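Local coordinates for uncharacterized protein (Parabacteroides merdae, PDB 4R7F) that is of unknown function but has three immunoglobulin-like beta-sandwich domains and matches, in its N-terminal part, the first domain of type 9 secretion system plug proteins, at residues 294-299 against 332-337; 306-311 against 320-325; 237-242 against 251-256. One frame throughout, in Å; residues are numbered along the deposited sequence.

Contact 1: residues 294-299 against 332-337; sequences HFTLAC and QYEKAV
Four backbone hydrogen bonds tie strand 290-298 to its antiparallel neighbour 332-340 within one sheet of an immunoglobulin-like beta-sandwich. Phe295 with Lys335 and Leu297 with Tyr333 are the hydrogen-bonded pairs; the straightest bond runs from Phe295 N to Lys335 O, 2.8 Å long with an N-H...O angle of 178°. On the buried face Leu297 and Tyr333 lie side by side and point the same way, their CB atoms 4.0 Å apart. Tyr333 holds CG anti to its carbonyl carbon (chi1 -71°), and the edge of its ring meets Cys299, whose SG sits near the ring plane 3.8 Å from CE2 in a sulfur-aromatic contact. Phe295 CE1 lies 4.0 Å from Val337 CG2 where the two side chains cross obliquely. Large apolar groups suit this side because strands 305-310 and 342-352 pack against it: Phe295 meets Tyr346 edge-to-face and touches Leu309, while Tyr333 rests on Val307 and bonds through OH to Leu302 N. Lys335 starts on the same face, but its long chain carries NZ away to Lys323 O. The other face, with Thr296, Gln332 and Glu334, is more polar and partly exposed. There the methyl CG2 of Thr296 packs on the Gln332 side chain, and Thr330 OG1 anchors Glu334 OE2. A water links strand 290-298 to the Glu334 side chain, donating to Phe295 O at 2.9 Å and to Glu334 OE1 at 3.2 Å.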
loop_
_atom_site.group_PDB
_atom_site.type_symbol
_atom_site.label_atom_id
_atom_site.label_comp_id
_atom_site.label_asym_id
_atom_site.label_seq_id
_atom_site.Cartn_x
_atom_site.Cartn_y
_atom_site.Cartn_z
ATOM N N HIS A 294 18.220 -18.139 -18.344
ATOM C CA HIS A 294 18.780 -19.272 -17.652
ATOM C C HIS A 294 18.827 -19.019 -16.169
ATOM O O HIS A 294 19.520 -18.097 -15.710
ATOM C CB HIS A 294 20.208 -19.577 -18.111
ATOM C CG HIS A 294 20.318 -19.890 -19.560
ATOM N ND1 HIS A 294 20.353 -21.179 -20.046
ATOM C CD2 HIS A 294 20.392 -19.080 -20.638
ATOM C CE1 HIS A 294 20.435 -21.148 -21.359
ATOM N NE2 HIS A 294 20.440 -19.888 -21.744
ATOM N N PHE A 295 18.118 -19.875 -15.431
ATOM C CA PHE A 295 18.053 -19.786 -13.967
ATOM C C PHE A 295 18.922 -20.861 -13.375
ATOM O O PHE A 295 18.915 -21.988 -13.872
ATOM C CB PHE A 295 16.638 -20.035 -13.460
ATOM C CG PHE A 295 15.641 -18.982 -13.859
ATOM C CD1 PHE A 295 15.094 -18.976 -15.122
ATOM C CD2 PHE A 295 15.207 -18.054 -12.946
ATOM C CE1 PHE A 295 14.152 -18.042 -15.464
ATOM C CE2 PHE A 295 14.275 -17.105 -13.293
ATOM C CZ PHE A 295 13.742 -17.103 -14.549
ATOM N N THR A 296 19.604 -20.524 -12.286
ATOM C CA THR A 296 20.490 -21.436 -11.602
ATOM C C THR A 296 20.300 -21.305 -10.115
ATOM O O THR A 296 20.421 -20.196 -9.594
ATOM C CB THR A 296 21.967 -21.118 -11.939
ATOM O OG1 THR A 296 22.178 -21.300 -13.343
ATOM C CG2 THR A 296 22.869 -22.052 -11.229
ATOM N N LEU A 297 19.994 -22.419 -9.434
ATOM C CA LEU A 297 19.943 -22.456 -7.970
ATOM C C LEU A 297 20.966 -23.445 -7.446
ATOM O O LEU A 297 20.792 -24.636 -7.593
ATOM C CB LEU A 297 18.540 -22.811 -7.467
ATOM C CG LEU A 297 18.389 -23.063 -5.952
ATOM C CD1 LEU A 297 18.703 -21.806 -5.150
ATOM C CD2 LEU A 297 17.004 -23.575 -5.612
ATOM N N ALA A 298 22.040 -22.938 -6.838
ATOM C CA ALA A 298 23.152 -23.779 -6.367
ATOM C C ALA A 298 22.917 -24.270 -4.947
ATOM O O ALA A 298 23.021 -23.523 -4.025
ATOM C CB ALA A 298 24.475 -23.031 -6.432
ATOM N N CYS A 299 22.582 -25.540 -4.798
ATOM C CA CYS A 299 22.456 -26.162 -3.511
ATOM C C CYS A 299 22.444 -27.609 -3.810
ATOM O O CYS A 299 22.359 -28.006 -4.998
ATOM C CB CYS A 299 21.189 -25.730 -2.780
ATOM S SG CYS A 299 19.661 -26.013 -3.668
ATOM N N GLN A 332 23.401 -28.174 -9.192
ATOM C CA GLN A 332 22.510 -27.023 -9.285
ATOM C C GLN A 332 21.190 -27.419 -9.870
ATOM O O GLN A 332 21.124 -28.292 -10.739
ATOM C CB GLN A 332 23.112 -25.991 -10.196
ATOM C CG GLN A 332 24.478 -25.512 -9.724
ATOM C CD GLN A 332 25.115 -24.590 -10.721
ATOM O OE1 GLN A 332 24.936 -24.735 -11.940
ATOM N NE2 GLN A 332 25.867 -23.644 -10.220
ATOM N N TYR A 333 20.139 -26.778 -9.396
ATOM C CA TYR A 333 18.864 -26.775 -10.114
ATOM C C TYR A 333 19.023 -25.776 -11.266
ATOM O O TYR A 333 19.555 -24.692 -11.067
ATOM C CB TYR A 333 17.733 -26.359 -9.171
ATOM C CG TYR A 333 17.344 -27.391 -8.107
ATOM C CD1 TYR A 333 16.422 -28.387 -8.390
ATOM C CD2 TYR A 333 17.858 -27.336 -6.837
ATOM C CE1 TYR A 333 16.065 -29.330 -7.460
ATOM C CE2 TYR A 333 17.487 -28.247 -5.873
ATOM C CZ TYR A 333 16.583 -29.249 -6.177
ATOM O OH TYR A 333 16.190 -30.184 -5.216
ATOM N N GLU A 334 18.599 -26.146 -12.468
ATOM C CA GLU A 334 18.747 -25.295 -13.625
ATOM C C GLU A 334 17.556 -25.383 -14.543
ATOM O O GLU A 334 16.991 -26.444 -14.730
ATOM C CB GLU A 334 20.008 -25.661 -14.419
ATOM C CG GLU A 334 21.319 -25.338 -13.695
ATOM C CD GLU A 334 22.580 -25.565 -14.542
ATOM O OE1 GLU A 334 22.543 -25.225 -15.739
ATOM O OE2 GLU A 334 23.622 -26.041 -13.999
ATOM N N LYS A 335 17.200 -24.246 -15.130
ATOM C CA LYS A 335 16.152 -24.180 -16.116
ATOM C C LYS A 335 16.349 -23.015 -17.113
ATOM O O LYS A 335 16.778 -21.899 -16.747
ATOM C CB LYS A 335 14.784 -24.089 -15.417
ATOM C CG LYS A 335 13.589 -24.266 -16.353
ATOM C CD LYS A 335 12.279 -24.393 -15.584
ATOM C CE LYS A 335 11.179 -25.018 -16.412
ATOM N NZ LYS A 335 11.186 -26.496 -16.321
ATOM N N ALA A 336 16.014 -23.309 -18.373
ATOM C CA ALA A 336 16.007 -22.338 -19.483
ATOM C C ALA A 336 14.573 -22.038 -19.781
ATOM O O ALA A 336 13.791 -22.961 -19.951
ATOM C CB ALA A 336 16.648 -22.934 -20.729
ATOM N N VAL A 337 14.221 -20.760 -19.851
ATOM C CA VAL A 337 12.847 -20.359 -20.126
ATOM C C VAL A 337 12.854 -19.220 -21.142
ATOM O O VAL A 337 13.542 -18.220 -20.965
ATOM C CB VAL A 337 12.197 -19.821 -18.827
ATOM C CG1 VAL A 337 10.724 -19.512 -19.056
ATOM C CG2 VAL A 337 12.398 -20.822 -17.718
HETATM O O HOH W 1 20.806 -22.517 -16.001
#

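Contact 2: residues 306-311 against 320-325; sequences SVYLNG and EKSKMG
Lys323 lays its extended aliphatic chain across one face of the Tyr308 ring, with CG 4.2 Å from the ring centroid in a CH-pi contact displaced toward the rim. Its CG stands anti to the backbone N (chi1 -172°), and the rest of the chain runs on straight until CE reaches Ser306 OG at 3.4 Å. A lysine suits this exposed position, since its methylenes can pack on the ring while the ammonium goes on past it. Ser322 meets the same ring at its edge, OG 3.4 Å from Tyr308 CD2; its crowded first torsion (chi1 61°) goes with OG bonding Val317 O and Asp319 N, which pins the loop. An alanine in place of Tyr308 would remove the ring under the Lys323 chain and would probably leave that chain and the loop less firmly placed. The backbones are joined by a single bridge between Tyr308 and Lys323, flanked by bonds from Met324 N to Val307 O, 2.8 Å, and from Leu309 N to Ser322 O, 2.9 Å. Selenomethionine Met324 turns inward, its CG 4.3 Å from Leu309 CB, and also touches Tyr348. A water accepts from Val307 N and donates to Met324 O, bridging the two segments. Such a loop, clipped to strand 305-310 on its way to strand 325-327, is a connection between the two sheets of an immunoglobulin-like beta-sandwich.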
loop_
_atom_site.group_PDB
_atom_site.type_symbol
_atom_site.label_atom_id
_atom_site.label_comp_id
_atom_site.label_asym_id
_atom_site.label_seq_id
_atom_site.Cartn_x
_atom_site.Cartn_y
_atom_site.Cartn_z
ATOM N N SER A 306 10.161 -31.853 -4.860
ATOM C CA SER A 306 10.617 -31.208 -6.090
ATOM C C SER A 306 10.605 -29.701 -5.965
ATOM O O SER A 306 9.864 -29.146 -5.156
ATOM C CB SER A 306 9.757 -31.681 -7.258
ATOM O OG SER A 306 9.870 -33.097 -7.404
ATOM N N VAL A 307 11.463 -29.043 -6.744
ATOM C CA VAL A 307 11.581 -27.596 -6.727
ATOM C C VAL A 307 10.941 -27.050 -7.977
ATOM O O VAL A 307 11.133 -27.612 -9.090
ATOM C CB VAL A 307 13.043 -27.130 -6.628
ATOM C CG1 VAL A 307 13.159 -25.609 -6.647
ATOM C CG2 VAL A 307 13.636 -27.663 -5.341
ATOM N N TYR A 308 10.148 -25.992 -7.780
ATOM C CA TYR A 308 9.418 -25.311 -8.833
ATOM C C TYR A 308 9.725 -23.809 -8.858
ATOM O O TYR A 308 9.750 -23.127 -7.830
ATOM C CB TYR A 308 7.929 -25.468 -8.628
ATOM C CG TYR A 308 7.410 -26.860 -8.785
ATOM C CD1 TYR A 308 7.519 -27.788 -7.740
ATOM C CD2 TYR A 308 6.812 -27.272 -9.971
ATOM C CE1 TYR A 308 7.036 -29.061 -7.872
ATOM C CE2 TYR A 308 6.315 -28.551 -10.095
ATOM C CZ TYR A 308 6.456 -29.436 -9.056
ATOM O OH TYR A 308 6.014 -30.701 -9.229
ATOM N N LEU A 309 9.919 -23.299 -10.060
ATOM C CA LEU A 309 10.086 -21.872 -10.275
ATOM C C LEU A 309 8.692 -21.269 -10.234
ATOM O O LEU A 309 7.740 -21.810 -10.768
ATOM C CB LEU A 309 10.781 -21.673 -11.612
ATOM C CG LEU A 309 11.302 -20.331 -12.084
ATOM C CD1 LEU A 309 11.997 -19.530 -10.997
ATOM C CD2 LEU A 309 12.249 -20.635 -13.245
ATOM N N ASN A 310 8.544 -20.209 -9.480
ATOM C CA ASN A 310 7.231 -19.744 -9.137
ATOM C C ASN A 310 7.121 -18.233 -9.351
ATOM O O ASN A 310 8.067 -17.476 -9.095
ATOM C CB ASN A 310 6.952 -20.097 -7.680
ATOM C CG ASN A 310 5.580 -19.684 -7.239
ATOM O OD1 ASN A 310 5.388 -18.790 -6.393
ATOM N ND2 ASN A 310 4.603 -20.304 -7.838
ATOM N N GLY A 311 5.943 -17.812 -9.786
ATOM C CA GLY A 311 5.648 -16.387 -10.018
ATOM C C GLY A 311 4.649 -16.255 -11.166
ATOM O O GLY A 311 4.243 -17.265 -11.756
ATOM N N GLU A 320 4.735 -29.538 -14.658
ATOM C CA GLU A 320 5.923 -29.982 -15.378
ATOM C C GLU A 320 6.586 -28.857 -16.127
ATOM O O GLU A 320 7.731 -28.979 -16.472
ATOM C CB GLU A 320 5.560 -31.066 -16.408
ATOM C CG GLU A 320 5.063 -32.361 -15.770
ATOM C CD GLU A 320 3.540 -32.450 -15.542
ATOM O OE1 GLU A 320 2.765 -31.477 -15.835
ATOM O OE2 GLU A 320 3.143 -33.530 -15.040
ATOM N N LYS A 321 5.849 -27.800 -16.431
ATOM C CA LYS A 321 6.441 -26.661 -17.069
ATOM C C LYS A 321 7.302 -25.888 -16.120
ATOM O O LYS A 321 8.278 -25.337 -16.564
ATOM C CB LYS A 321 5.398 -25.693 -17.611
ATOM C CG LYS A 321 4.390 -26.269 -18.589
ATOM C CD LYS A 321 3.648 -25.062 -19.197
ATOM C CE LYS A 321 2.135 -25.211 -19.247
ATOM N NZ LYS A 321 1.468 -25.216 -17.914
ATOM N N SER A 322 6.911 -25.786 -14.838
ATOM C CA SER A 322 7.614 -24.882 -13.922
ATOM C C SER A 322 8.567 -25.652 -13.006
ATOM O O SER A 322 9.391 -25.071 -12.318
ATOM C CB SER A 322 6.609 -24.093 -13.116
ATOM O OG SER A 322 5.799 -24.972 -12.329
ATOM N N LYS A 323 8.448 -26.973 -13.010
ATOM C CA LYS A 323 9.341 -27.829 -12.227
ATOM C C LYS A 323 10.779 -27.696 -12.724
ATOM O O LYS A 323 11.016 -27.520 -13.894
ATOM C CB LYS A 323 8.891 -29.270 -12.356
ATOM C CG LYS A 323 9.612 -30.257 -11.446
ATOM C CD LYS A 323 8.854 -31.575 -11.489
ATOM C CE LYS A 323 9.601 -32.634 -10.720
ATOM N NZ LYS A 323 9.092 -33.984 -11.010
HETATM N N MSE A 324 11.722 -27.762 -11.811
HETATM C CA MSE A 324 13.127 -27.647 -12.142
HETATM C C MSE A 324 13.862 -28.964 -12.023
HETATM O O MSE A 324 13.753 -29.704 -11.026
HETATM C CB MSE A 324 13.654 -26.617 -11.165
HETATM C CG MSE A 324 13.269 -25.212 -11.724
HETATM SE SE MSE A 324 14.331 -24.061 -10.661
HETATM C CE MSE A 324 15.761 -23.806 -11.943
ATOM N N GLY A 325 14.645 -29.254 -13.045
ATOM C CA GLY A 325 15.501 -30.423 -13.040
ATOM C C GLY A 325 16.732 -30.126 -12.238
ATOM O O GLY A 325 17.064 -28.973 -12.030
HETATM O O HOH W 2 12.801 -30.509 -8.712
#

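Contact 3: residues 237-242 against 251-256; sequences MHVENI and VELMTD
A short bond between an imidazole and a buried carboxylate sets this contact apart: His238 NE2 donates to Asp256 OD1 at 2.6 Å. The ring and carboxylate planes are only 8° apart, yet the nitrogen meets OD1 from 26° above the carboxylate plane. Asp256 OD2 is hydrogen-bonded to the hydroxyls of Tyr346 and Tyr348, so both oxygens of this buried group are engaged; such a setting would probably keep the aspartate ionised and could favour a protonated imidazole. Over one face of the His238 ring lies selenomethionine Met254, its CB 3.9 Å from the ring centroid and almost above the centre, a CH-pi contact that, with the Asp256 bond, probably limits rotation of the ring. His238 has a positive phi of 67°, and from this turned backbone its O accepts from Met254 N at 2.9 Å. The segments belong to the beta hairpin of strands 239-245 and 248-253, and a classic beta bulge interrupts their pairing. Glu240 and Asn241 together face Glu252: Glu240 N bonds to Glu252 O at 2.8 Å, and Asn241 N reaches the same oxygen through a weak bond of 3.4 Å. Within the bulge Glu252 N returns a bond to Asn241 O, completing the Asn241-Glu252 pair. Val239 CG2 packs on Val251 CG1 at 3.7 Å, and Leu253 on Phe295; branched apolar side chains such as these three suit buried positions because they pack closely. Glu240, Asn241 and Glu252, by contrast, lie exposed, as befits charged and amide groups; the two glutamates run side by side, their carboxylates kept apart. One water bridges Glu240 OE1 and Thr255 N, and another accepts from Asn241 ND2 and donates to Glu252 OE1, its oxygen 3.2 Å from OE1.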
loop_
_atom_site.group_PDB
_atom_site.type_symbol
_atom_site.label_atom_id
_atom_site.label_comp_id
_atom_site.label_asym_id
_atom_site.label_seq_id
_atom_site.Cartn_x
_atom_site.Cartn_y
_atom_site.Cartn_z
HETATM N N MSE A 237 19.746 -6.038 -13.769
HETATM C CA MSE A 237 19.720 -6.515 -12.394
HETATM C C MSE A 237 19.733 -8.010 -12.401
HETATM O O MSE A 237 18.891 -8.649 -13.046
HETATM C CB MSE A 237 18.430 -6.022 -11.759
HETATM C CG MSE A 237 18.193 -6.534 -10.330
HETATM SE SE MSE A 237 16.459 -5.833 -9.722
HETATM C CE MSE A 237 16.803 -3.890 -9.545
ATOM N N HIS A 238 20.680 -8.571 -11.663
ATOM C CA HIS A 238 20.822 -10.009 -11.482
ATOM C C HIS A 238 21.208 -10.739 -12.746
ATOM O O HIS A 238 21.050 -11.948 -12.832
ATOM C CB HIS A 238 19.552 -10.620 -10.865
ATOM C CG HIS A 238 19.813 -11.822 -10.024
ATOM N ND1 HIS A 238 20.581 -11.776 -8.878
ATOM C CD2 HIS A 238 19.406 -13.112 -10.156
ATOM C CE1 HIS A 238 20.611 -12.979 -8.321
ATOM N NE2 HIS A 238 19.907 -13.806 -9.083
ATOM N N VAL A 239 21.766 -10.026 -13.713
ATOM C CA VAL A 239 22.215 -10.676 -14.951
ATOM C C VAL A 239 23.732 -10.726 -15.031
ATOM O O VAL A 239 24.385 -9.705 -14.921
ATOM C CB VAL A 239 21.678 -9.920 -16.155
ATOM C CG1 VAL A 239 22.370 -10.381 -17.429
ATOM C CG2 VAL A 239 20.153 -10.077 -16.218
ATOM N N GLU A 240 24.276 -11.914 -15.252
ATOM C CA GLU A 240 25.727 -12.160 -15.234
ATOM C C GLU A 240 26.310 -11.885 -16.622
ATOM O O GLU A 240 27.423 -11.417 -16.743
ATOM C CB GLU A 240 25.990 -13.612 -14.806
ATOM C CG GLU A 240 27.442 -14.039 -14.635
ATOM C CD GLU A 240 28.146 -13.347 -13.468
ATOM O OE1 GLU A 240 27.573 -13.278 -12.352
ATOM O OE2 GLU A 240 29.297 -12.879 -13.661
ATOM N N ASN A 241 25.534 -12.160 -17.664
ATOM C CA ASN A 241 25.997 -12.010 -19.023
ATOM C C ASN A 241 24.871 -12.294 -19.994
ATOM O O ASN A 241 23.966 -13.085 -19.721
ATOM C CB ASN A 241 27.165 -12.968 -19.306
ATOM C CG ASN A 241 27.822 -12.718 -20.665
ATOM O OD1 ASN A 241 28.175 -11.585 -21.028
ATOM N ND2 ASN A 241 27.963 -13.784 -21.434
ATOM N N ILE A 242 24.926 -11.617 -21.124
ATOM C CA ILE A 242 24.031 -11.854 -22.248
ATOM C C ILE A 242 24.879 -12.184 -23.467
ATOM O O ILE A 242 25.942 -11.595 -23.655
ATOM C CB ILE A 242 23.208 -10.607 -22.551
ATOM C CG1 ILE A 242 22.219 -10.348 -21.426
ATOM C CG2 ILE A 242 22.494 -10.785 -23.866
ATOM C CD1 ILE A 242 21.706 -8.929 -21.344
ATOM N N VAL A 251 20.121 -14.968 -21.769
ATOM C CA VAL A 251 20.424 -14.290 -20.532
ATOM C C VAL A 251 20.853 -15.243 -19.428
ATOM O O VAL A 251 20.028 -15.995 -18.916
ATOM C CB VAL A 251 19.214 -13.534 -20.033
ATOM C CG1 VAL A 251 19.610 -12.707 -18.808
ATOM C CG2 VAL A 251 18.636 -12.679 -21.157
ATOM N N GLU A 252 22.131 -15.190 -19.046
ATOM C CA GLU A 252 22.615 -15.967 -17.915
ATOM C C GLU A 252 22.378 -15.144 -16.655
ATOM O O GLU A 252 22.986 -14.095 -16.468
ATOM C CB GLU A 252 24.100 -16.327 -18.076
ATOM C CG GLU A 252 24.550 -17.522 -17.224
ATOM C CD GLU A 252 26.012 -17.429 -16.757
ATOM O OE1 GLU A 252 26.736 -16.560 -17.276
ATOM O OE2 GLU A 252 26.444 -18.214 -15.871
ATOM N N LEU A 253 21.467 -15.604 -15.805
ATOM C CA LEU A 253 21.219 -14.942 -14.561
ATOM C C LEU A 253 22.327 -15.343 -13.606
ATOM O O LEU A 253 22.886 -16.440 -13.691
ATOM C CB LEU A 253 19.875 -15.354 -13.953
ATOM C CG LEU A 253 18.587 -15.020 -14.677
ATOM C CD1 LEU A 253 17.348 -15.528 -13.926
ATOM C CD2 LEU A 253 18.499 -13.547 -14.821
HETATM N N MSE A 254 22.624 -14.432 -12.693
HETATM C CA MSE A 254 23.520 -14.690 -11.590
HETATM C C MSE A 254 22.969 -15.832 -10.798
HETATM O O MSE A 254 21.763 -16.110 -10.815
HETATM C CB MSE A 254 23.595 -13.458 -10.702
HETATM C CG MSE A 254 24.404 -12.333 -11.373
HETATM SE SE MSE A 254 24.391 -10.783 -10.159
HETATM C CE MSE A 254 25.584 -9.680 -11.282
ATOM N N THR A 255 23.872 -16.519 -10.119
ATOM C CA THR A 255 23.549 -17.725 -9.398
ATOM C C THR A 255 22.730 -17.394 -8.158
ATOM O O THR A 255 23.009 -16.425 -7.454
ATOM C CB THR A 255 24.828 -18.497 -9.053
ATOM O OG1 THR A 255 25.437 -18.891 -10.280
ATOM C CG2 THR A 255 24.535 -19.757 -8.234
ATOM N N ASP A 256 21.692 -18.189 -7.941
ATOM C CA ASP A 256 20.850 -18.038 -6.766
ATOM C C ASP A 256 21.249 -19.068 -5.724
ATOM O O ASP A 256 21.694 -20.145 -6.095
ATOM C CB ASP A 256 19.372 -18.217 -7.143
ATOM C CG ASP A 256 18.850 -17.106 -8.049
ATOM O OD1 ASP A 256 19.227 -15.950 -7.794
ATOM O OD2 ASP A 256 18.021 -17.376 -8.970
HETATM O O HOH W 3 26.677 -15.645 -10.429
HETATM O O HOH W 4 26.731 -16.503 -20.498
#

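Overall arrangement
Contacts 1 and 3 belong to one sheet, where strands 290-298 and 248-253 are neighbours: His294 N bonds to Val251 O, and Asp256 N to Thr296 O. Contact 1 pairs inner strands regularly, whereas contact 3 lies at the sheet's edge. Contact 2 is nested in the chain between the two segments of contact 1 and joins a loop to a strand of the opposing sheet; Glu334 N and Gly325 O link it to contact 1, but contact 3 is about 7 Å away at the nearest atoms. All three are partly buried; contacts 1 and 2 have one exposed touching residue each, contact 3 four. Contact 1 is joined by regular backbone bonds, contact 2 by two such bonds and ring-to-chain packing, contact 3 by bulged pairing plus a histidine-aspartate bond.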